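Aldehyde dehydrogenase (Burkholderia vietnamiensis, PDB 5KF0) probably oxidises aldehydes to carboxylic acids using a nicotinamide cofactor, and binds NADPH in a four-chain assembly. Local coordinates at residues V31-K34 with F35-K38; I336-S339 with E340-L344; T421-L424 with T425-Q428. One frame throughout, in Å; residues are numbered along the deposited sequence. Where two conformers were deposited one is given.

Contact 1 of 3, residues V31-K34 with F35-K38; sequences VTDK and FSGK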
loop_
_atom_site.group_PDB
_atom_site.type_symbol
_atom_site.label_atom_id
_atom_site.label_comp_id
_atom_site.label_asym_id
_atom_site.label_seq_id
_atom_site.Cartn_x
_atom_site.Cartn_y
_atom_site.Cartn_z
ATOM N N VAL A 31 -14.024 21.663 -39.367
ATOM C CA VAL A 31 -13.398 20.365 -39.128
ATOM C C VAL A 31 -13.526 19.557 -40.412
ATOM O O VAL A 31 -14.644 19.284 -40.864
ATOM C CB VAL A 31 -14.054 19.633 -37.948
ATOM C CG1 VAL A 31 -13.381 18.272 -37.714
ATOM C CG2 VAL A 31 -14.025 20.505 -36.689
ATOM N N THR A 32 -12.394 19.185 -41.008
ATOM C CA THR A 32 -12.421 18.450 -42.265
ATOM C C THR A 32 -12.432 16.945 -42.036
ATOM O O THR A 32 -11.910 16.431 -41.041
ATOM C CB THR A 32 -11.212 18.789 -43.137
ATOM O OG1 THR A 32 -10.014 18.437 -42.426
ATOM C CG2 THR A 32 -11.212 20.275 -43.500
ATOM N N ASP A 33 -13.039 16.241 -42.985
ATOM C CA ASP A 33 -12.811 14.814 -43.143
ATOM C C ASP A 33 -11.392 14.627 -43.671
ATOM O O ASP A 33 -11.046 15.154 -44.729
ATOM C CB ASP A 33 -13.864 14.244 -44.099
ATOM C CG ASP A 33 -13.738 12.743 -44.326
ATOM O OD1 ASP A 33 -12.622 12.238 -44.567
ATOM O OD2 ASP A 33 -14.786 12.061 -44.320
ATOM N N LYS A 34 -10.547 13.932 -42.908
ATOM C CA LYS A 34 -9.134 13.903 -43.253
ATOM C C LYS A 34 -8.827 13.005 -44.449
ATOM O O LYS A 34 -7.694 13.011 -44.940
ATOM C CB LYS A 34 -8.316 13.472 -42.035
ATOM C CG LYS A 34 -8.515 14.379 -40.811
ATOM C CD LYS A 34 -8.140 15.842 -41.124
ATOM C CE LYS A 34 -8.299 16.756 -39.892
ATOM N NZ LYS A 34 -9.723 16.801 -39.412
ATOM N N PHE A 35 -9.800 12.240 -44.939
ATOM C CA PHE A 35 -9.619 11.479 -46.170
ATOM C C PHE A 35 -10.170 12.228 -47.376
ATOM O O PHE A 35 -9.484 12.363 -48.395
ATOM C CB PHE A 35 -10.292 10.100 -46.058
ATOM C CG PHE A 35 -10.107 9.237 -47.276
ATOM C CD1 PHE A 35 -11.179 8.948 -48.118
ATOM C CD2 PHE A 35 -8.853 8.741 -47.607
ATOM C CE1 PHE A 35 -11.002 8.163 -49.254
ATOM C CE2 PHE A 35 -8.673 7.966 -48.734
ATOM C CZ PHE A 35 -9.753 7.675 -49.562
ATOM N N SER A 36 -11.397 12.740 -47.271
ATOM C CA SER A 36 -12.004 13.434 -48.405
ATOM C C SER A 36 -11.538 14.876 -48.543
ATOM O O SER A 36 -11.612 15.441 -49.644
ATOM C CB SER A 36 -13.528 13.425 -48.279
ATOM O OG SER A 36 -13.952 14.332 -47.278
ATOM N N GLY A 37 -11.087 15.488 -47.454
ATOM C CA GLY A 37 -10.732 16.885 -47.456
ATOM C C GLY A 37 -11.897 17.839 -47.329
ATOM O O GLY A 37 -11.671 19.045 -47.199
ATOM N N LYS A 38 -13.133 17.348 -47.364
ATOM C CA LYS A 38 -14.297 18.221 -47.282
ATOM C C LYS A 38 -14.556 18.643 -45.842
ATOM O O LYS A 38 -14.188 17.948 -44.890
ATOM C CB LYS A 38 -15.539 17.518 -47.836
ATOM C CG LYS A 38 -15.405 17.106 -49.274
ATOM C CD LYS A 38 -16.571 16.222 -49.707
ATOM C CE LYS A 38 -17.904 16.953 -49.630
ATOM N NZ LYS A 38 -19.050 16.037 -49.937
#
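The Asp33 carboxylate is the flat group that organises this turn, and two backbone amides converge on its OD1. Phe35 N comes in nearly along the C-O axis, at 2.8 Å from Asp33 OD1, while Ser36 N sits above the carboxylate plane, 59° out of it and 3.0 Å from the same oxygen. Ser36 OG packs alongside, 3.2 Å from Asp33 CB. The other oxygen, OD2, makes a salt bridge with Lys326. The Phe35 side chain leads away from the aspartate and touches Asp324 and Pro325.

This is an Asx turn in the loop of a beta hairpin, between the antiparallel strands 29-32 and 39-43. With CG anti to the backbone N (chi1 -179°), Asp33 carries its carboxylate forward to the amides of the residues that follow. Its main chain closes the loop as well: Asp33 N donates to Lys38 O at 2.8 Å, and Gly37 N donates to Asp33 O at 2.7 Å. Gly37 takes a positive phi of 81°, where a CB would press on the preceding carbonyl oxygen. Next to it Ser36 makes an ST turn of its own, OG accepting from Lys38 N at 3.1 Å.

On the strand side the bent Lys34 chain folds back so that NZ reaches Thr32 O at 2.8 Å, and the same ammonium also serves Glu98 O and Arg189 O. Three carbonyls around one lysine, and two amides plus Lys326 around one carboxylate, should favour the charged form of both side chains.

Contact 2 of 3, residues I336-S339 with E340-L344; sequences ISES and ESRRL
Arg342 lays one face of its guanidinium over the chain one turn back, with Glu338 O and Ser339 CA each 3.6 Å above the plane and toward its rim. This is the N-terminal turn of helix 338-353, with Ser337 at the N-cap position. The carboxylate of Glu338 approaches that guanidinium at the edge, in its plane, but the two flat groups stand 84° apart, and the i to i+4 salt bridge between Glu338 OE1 and Arg342 NH1 is long at 3.6 Å. The aliphatic part of the glutamate comes slightly nearer, Glu338 CB lying 3.4 Å from Arg342 NH1.

Under these side chains the helical ladder starts at the cap itself: Ser341 N donates to Ser337 O at 3.1 Å, followed by Arg342 N to Glu338 O at 2.9 Å.

Ile336, just before the helix, runs side by side with Glu340, pointing the same way, with Ile336 CG2 3.8 Å from Glu340 CG. Glu340 bends at chi2 (-58°), which brings its carboxylate round to Arg343, itself placed by Ala388 O on NH1 and by a cation-pi contact with Trp347. Ser341 OG bonds to Gly366 O, and its side chain touches Phe369 of strand 368-375. The Arg343-Glu340 salt bridge is a side-on grip: Arg343 NE and Arg343 NH2 both hydrogen-bond to the single oxygen Glu340 OE1 at 2.8 Å, from the same face of the carboxylate.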
loop_
_atom_site.group_PDB
_atom_site.type_symbol
_atom_site.label_atom_id
_atom_site.label_comp_id
_atom_site.label_asym_id
_atom_site.label_seq_id
_atom_site.Cartn_x
_atom_site.Cartn_y
_atom_site.Cartn_z
ATOM N N ILE A 336 -2.365 12.864 -41.252
ATOM C CA ILE A 336 -3.255 13.922 -40.797
ATOM C C ILE A 336 -3.271 15.118 -41.739
ATOM O O ILE A 336 -4.267 15.851 -41.764
ATOM C CB ILE A 336 -2.878 14.339 -39.359
ATOM C CG1 ILE A 336 -3.951 15.262 -38.762
ATOM C CG2 ILE A 336 -1.470 14.971 -39.314
ATOM C CD1 ILE A 336 -5.340 14.620 -38.692
ATOM N N SER A 337 -2.220 15.325 -42.531
ATOM C CA SER A 337 -2.210 16.413 -43.505
ATOM C C SER A 337 -1.132 16.157 -44.546
ATOM O O SER A 337 -0.175 15.412 -44.305
ATOM C CB SER A 337 -1.963 17.763 -42.834
ATOM O OG SER A 337 -0.643 17.816 -42.318
ATOM N N GLU A 338 -1.295 16.804 -45.709
ATOM C CA GLU A 338 -0.253 16.748 -46.732
ATOM C C GLU A 338 1.066 17.318 -46.222
ATOM O O GLU A 338 2.136 16.825 -46.598
ATOM C CB GLU A 338 -0.697 17.490 -47.997
ATOM C CG GLU A 338 -1.809 16.799 -48.736
ATOM C CD GLU A 338 -2.001 17.344 -50.144
ATOM O OE1 GLU A 338 -1.234 18.244 -50.547
ATOM O OE2 GLU A 338 -2.917 16.865 -50.844
ATOM N N SER A 339 1.019 18.346 -45.367
ATOM C CA SER A 339 2.267 18.915 -44.872
ATOM C C SER A 339 3.009 17.926 -43.979
ATOM O O SER A 339 4.245 17.862 -44.018
ATOM C CB SER A 339 2.009 20.236 -44.141
ATOM O OG SER A 339 1.174 20.069 -43.013
ATOM N N GLU A 340 2.285 17.131 -43.191
ATOM C CA GLU A 340 2.959 16.139 -42.360
ATOM C C GLU A 340 3.510 15.002 -43.209
ATOM O O GLU A 340 4.591 14.469 -42.921
ATOM C CB GLU A 340 2.002 15.624 -41.284
ATOM C CG GLU A 340 1.841 16.612 -40.132
ATOM C CD GLU A 340 3.175 16.926 -39.467
ATOM O OE1 GLU A 340 3.764 16.016 -38.861
ATOM O OE2 GLU A 340 3.647 18.077 -39.569
ATOM N N SER A 341 2.791 14.631 -44.270
ATOM C CA SER A 341 3.302 13.635 -45.203
ATOM C C SER A 341 4.573 14.129 -45.883
ATOM O O SER A 341 5.543 13.376 -46.023
ATOM C CB SER A 341 2.220 13.297 -46.230
ATOM O OG SER A 341 2.674 12.307 -47.123
ATOM N N ARG A 342 4.597 15.405 -46.290
ATOM C CA ARG A 342 5.792 15.946 -46.932
ATOM C C ARG A 342 6.970 16.019 -45.970
ATOM O O ARG A 342 8.115 15.814 -46.392
ATOM C CB ARG A 342 5.507 17.329 -47.512
ATOM C CG ARG A 342 4.660 17.304 -48.765
ATOM C CD ARG A 342 4.697 18.648 -49.485
ATOM N NE ARG A 342 4.150 19.731 -48.671
ATOM C CZ ARG A 342 2.853 20.016 -48.581
ATOM N NH1 ARG A 342 1.966 19.291 -49.248
ATOM N NH2 ARG A 342 2.441 21.022 -47.823
ATOM N N ARG A 343 6.717 16.311 -44.688
ATOM C CA ARG A 343 7.795 16.280 -43.701
ATOM C C ARG A 343 8.450 14.907 -43.669
ATOM O O ARG A 343 9.672 14.776 -43.813
ATOM C CB ARG A 343 7.268 16.640 -42.310
ATOM C CG ARG A 343 8.279 16.328 -41.186
ATOM C CD ARG A 343 7.695 16.442 -39.778
ATOM N NE ARG A 343 6.477 15.646 -39.583
ATOM C CZ ARG A 343 6.459 14.333 -39.372
ATOM N NH1 ARG A 343 7.589 13.645 -39.342
ATOM N NH2 ARG A 343 5.299 13.703 -39.211
ATOM N N LEU A 344 7.641 13.867 -43.490
ATOM C CA LEU A 344 8.180 12.518 -43.354
ATOM C C LEU A 344 8.806 12.031 -44.655
ATOM O O LEU A 344 9.870 11.401 -44.635
ATOM C CB LEU A 344 7.077 11.570 -42.892
ATOM C CG LEU A 344 7.513 10.125 -42.668
ATOM C CD1 LEU A 344 8.701 10.036 -41.698
ATOM C CD2 LEU A 344 6.311 9.383 -42.115
#

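Contact 3 of 3, residues T421-L424 with T425-Q428; sequences TDSL and THAQ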
loop_
_atom_site.group_PDB
_atom_site.type_symbol
_atom_site.label_atom_id
_atom_site.label_comp_id
_atom_site.label_asym_id
_atom_site.label_seq_id
_atom_site.Cartn_x
_atom_site.Cartn_y
_atom_site.Cartn_z
ATOM N N THR A 421 11.746 -11.565 -26.273
ATOM C CA THR A 421 12.743 -12.479 -25.723
ATOM C C THR A 421 12.031 -13.441 -24.783
ATOM O O THR A 421 10.995 -13.099 -24.201
ATOM C CB THR A 421 13.862 -11.739 -24.957
ATOM O OG1 THR A 421 14.878 -12.675 -24.568
ATOM C CG2 THR A 421 13.315 -11.048 -23.687
ATOM N N ASP A 422 12.579 -14.648 -24.650
ATOM C CA ASP A 422 12.175 -15.560 -23.587
ATOM C C ASP A 422 13.234 -15.658 -22.499
ATOM O O ASP A 422 13.072 -16.447 -21.564
ATOM C CB ASP A 422 11.863 -16.955 -24.146
ATOM C CG ASP A 422 11.129 -17.852 -23.128
ATOM O OD1 ASP A 422 10.119 -17.397 -22.565
ATOM O OD2 ASP A 422 11.569 -18.987 -22.899
ATOM N N SER A 423 14.302 -14.864 -22.582
ATOM C CA SER A 423 15.404 -14.956 -21.628
ATOM C C SER A 423 15.129 -14.073 -20.420
ATOM O O SER A 423 15.014 -12.850 -20.548
ATOM C CB SER A 423 16.724 -14.547 -22.288
ATOM O OG SER A 423 17.755 -14.401 -21.326
ATOM N N LEU A 424 15.038 -14.697 -19.243
ATOM C CA LEU A 424 14.924 -13.926 -18.011
ATOM C C LEU A 424 16.080 -12.951 -17.884
ATOM O O LEU A 424 15.886 -11.777 -17.547
ATOM C CB LEU A 424 14.925 -14.868 -16.810
ATOM C CG LEU A 424 13.642 -15.518 -16.333
ATOM C CD1 LEU A 424 14.014 -16.729 -15.486
ATOM C CD2 LEU A 424 12.860 -14.504 -15.515
ATOM N N THR A 425 17.297 -13.440 -18.135
ATOM C CA THR A 425 18.487 -12.597 -18.041
ATOM C C THR A 425 18.356 -11.367 -18.933
ATOM O O THR A 425 18.617 -10.240 -18.502
ATOM C CB THR A 425 19.728 -13.405 -18.411
ATOM O OG1 THR A 425 19.847 -14.535 -17.536
ATOM C CG2 THR A 425 20.988 -12.548 -18.278
ATOM N N HIS A 426 17.933 -11.558 -20.180
ATOM C CA HIS A 426 17.819 -10.400 -21.060
ATOM C C HIS A 426 16.659 -9.493 -20.667
ATOM O O HIS A 426 16.766 -8.266 -20.784
ATOM C CB HIS A 426 17.692 -10.853 -22.511
ATOM C CG HIS A 426 18.993 -11.295 -23.100
ATOM N ND1 HIS A 426 19.103 -11.803 -24.377
ATOM C CD2 HIS A 426 20.246 -11.296 -22.585
ATOM C CE1 HIS A 426 20.366 -12.106 -24.621
ATOM N NE2 HIS A 426 21.082 -11.811 -23.548
ATOM N N ALA A 427 15.530 -10.061 -20.234
ATOM C CA ALA A 427 14.418 -9.210 -19.813
ATOM C C ALA A 427 14.813 -8.350 -18.619
ATOM O O ALA A 427 14.512 -7.150 -18.580
ATOM C CB ALA A 427 13.185 -10.061 -19.494
ATOM N N GLN A 428 15.518 -8.939 -17.652
ATOM C CA GLN A 428 15.997 -8.197 -16.481
ATOM C C GLN A 428 16.990 -7.114 -16.882
ATOM O O GLN A 428 16.959 -5.987 -16.366
ATOM C CB GLN A 428 16.678 -9.151 -15.496
ATOM C CG GLN A 428 15.809 -10.253 -14.921
ATOM C CD GLN A 428 16.630 -11.453 -14.456
ATOM O OE1 GLN A 428 17.827 -11.566 -14.745
ATOM N NE2 GLN A 428 15.987 -12.352 -13.731
#
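Ser423 OG is gripped twice: His426 N donates to it at 3.1 Å, along a fairly straight N-H (164°), and Asp422 OD2 of the second subunit bonds to it from across the interface. The first of these is an N-cap bond, Ser423 standing right before helix 424-433. With its OG anti to the backbone N (chi1 170°), the serine hooks forward over the first turn. The ladder then begins, Ala427 N donating to Ser423 O and Gln428 N to Leu424 O, each at 2.9 Å.

Just upstream, Thr421 builds an ST turn, its OG1 taking Ser423 N at 3.0 Å. That hydroxyl also lies at the edge of the His426 ring, near its plane, and the two side chains cross at about a right angle. Asp267 OD1 ties the two together, bonded to both Thr421 OG1 and His426 ND1, while Phe401 stacks on the imidazole.

The cap is therefore part of a subunit interface, where Thr425 OG1 also meets Asp422 OD1 of the second subunit and Leu424 packs on that same aspartate. Ala427 CB lies 3.5 Å from Ser423 O and 4.3 Å from Thr421 CG2.

Contacts 1 and 2 meet directly: their centres are 15 Å apart, and Lys34 CG packs on Ile336 CD1 at 3.8 Å. Both lie near the bound NADPH, the side chain of Ile336 about 6 Å and that of Lys34 about 10 Å from it. The magnesium ion, held by His6, His8 and Glu93, lies about 9 Å from the Asp33 side chain; the histidines belong to a His-rich N-terminus that is probably an expression tag. Contact 3 is remote, its centre 46 Å from contact 1 and 39 Å from contact 2. It joins subunits, whereas contacts 1 and 2 touch no other chain of the assembly.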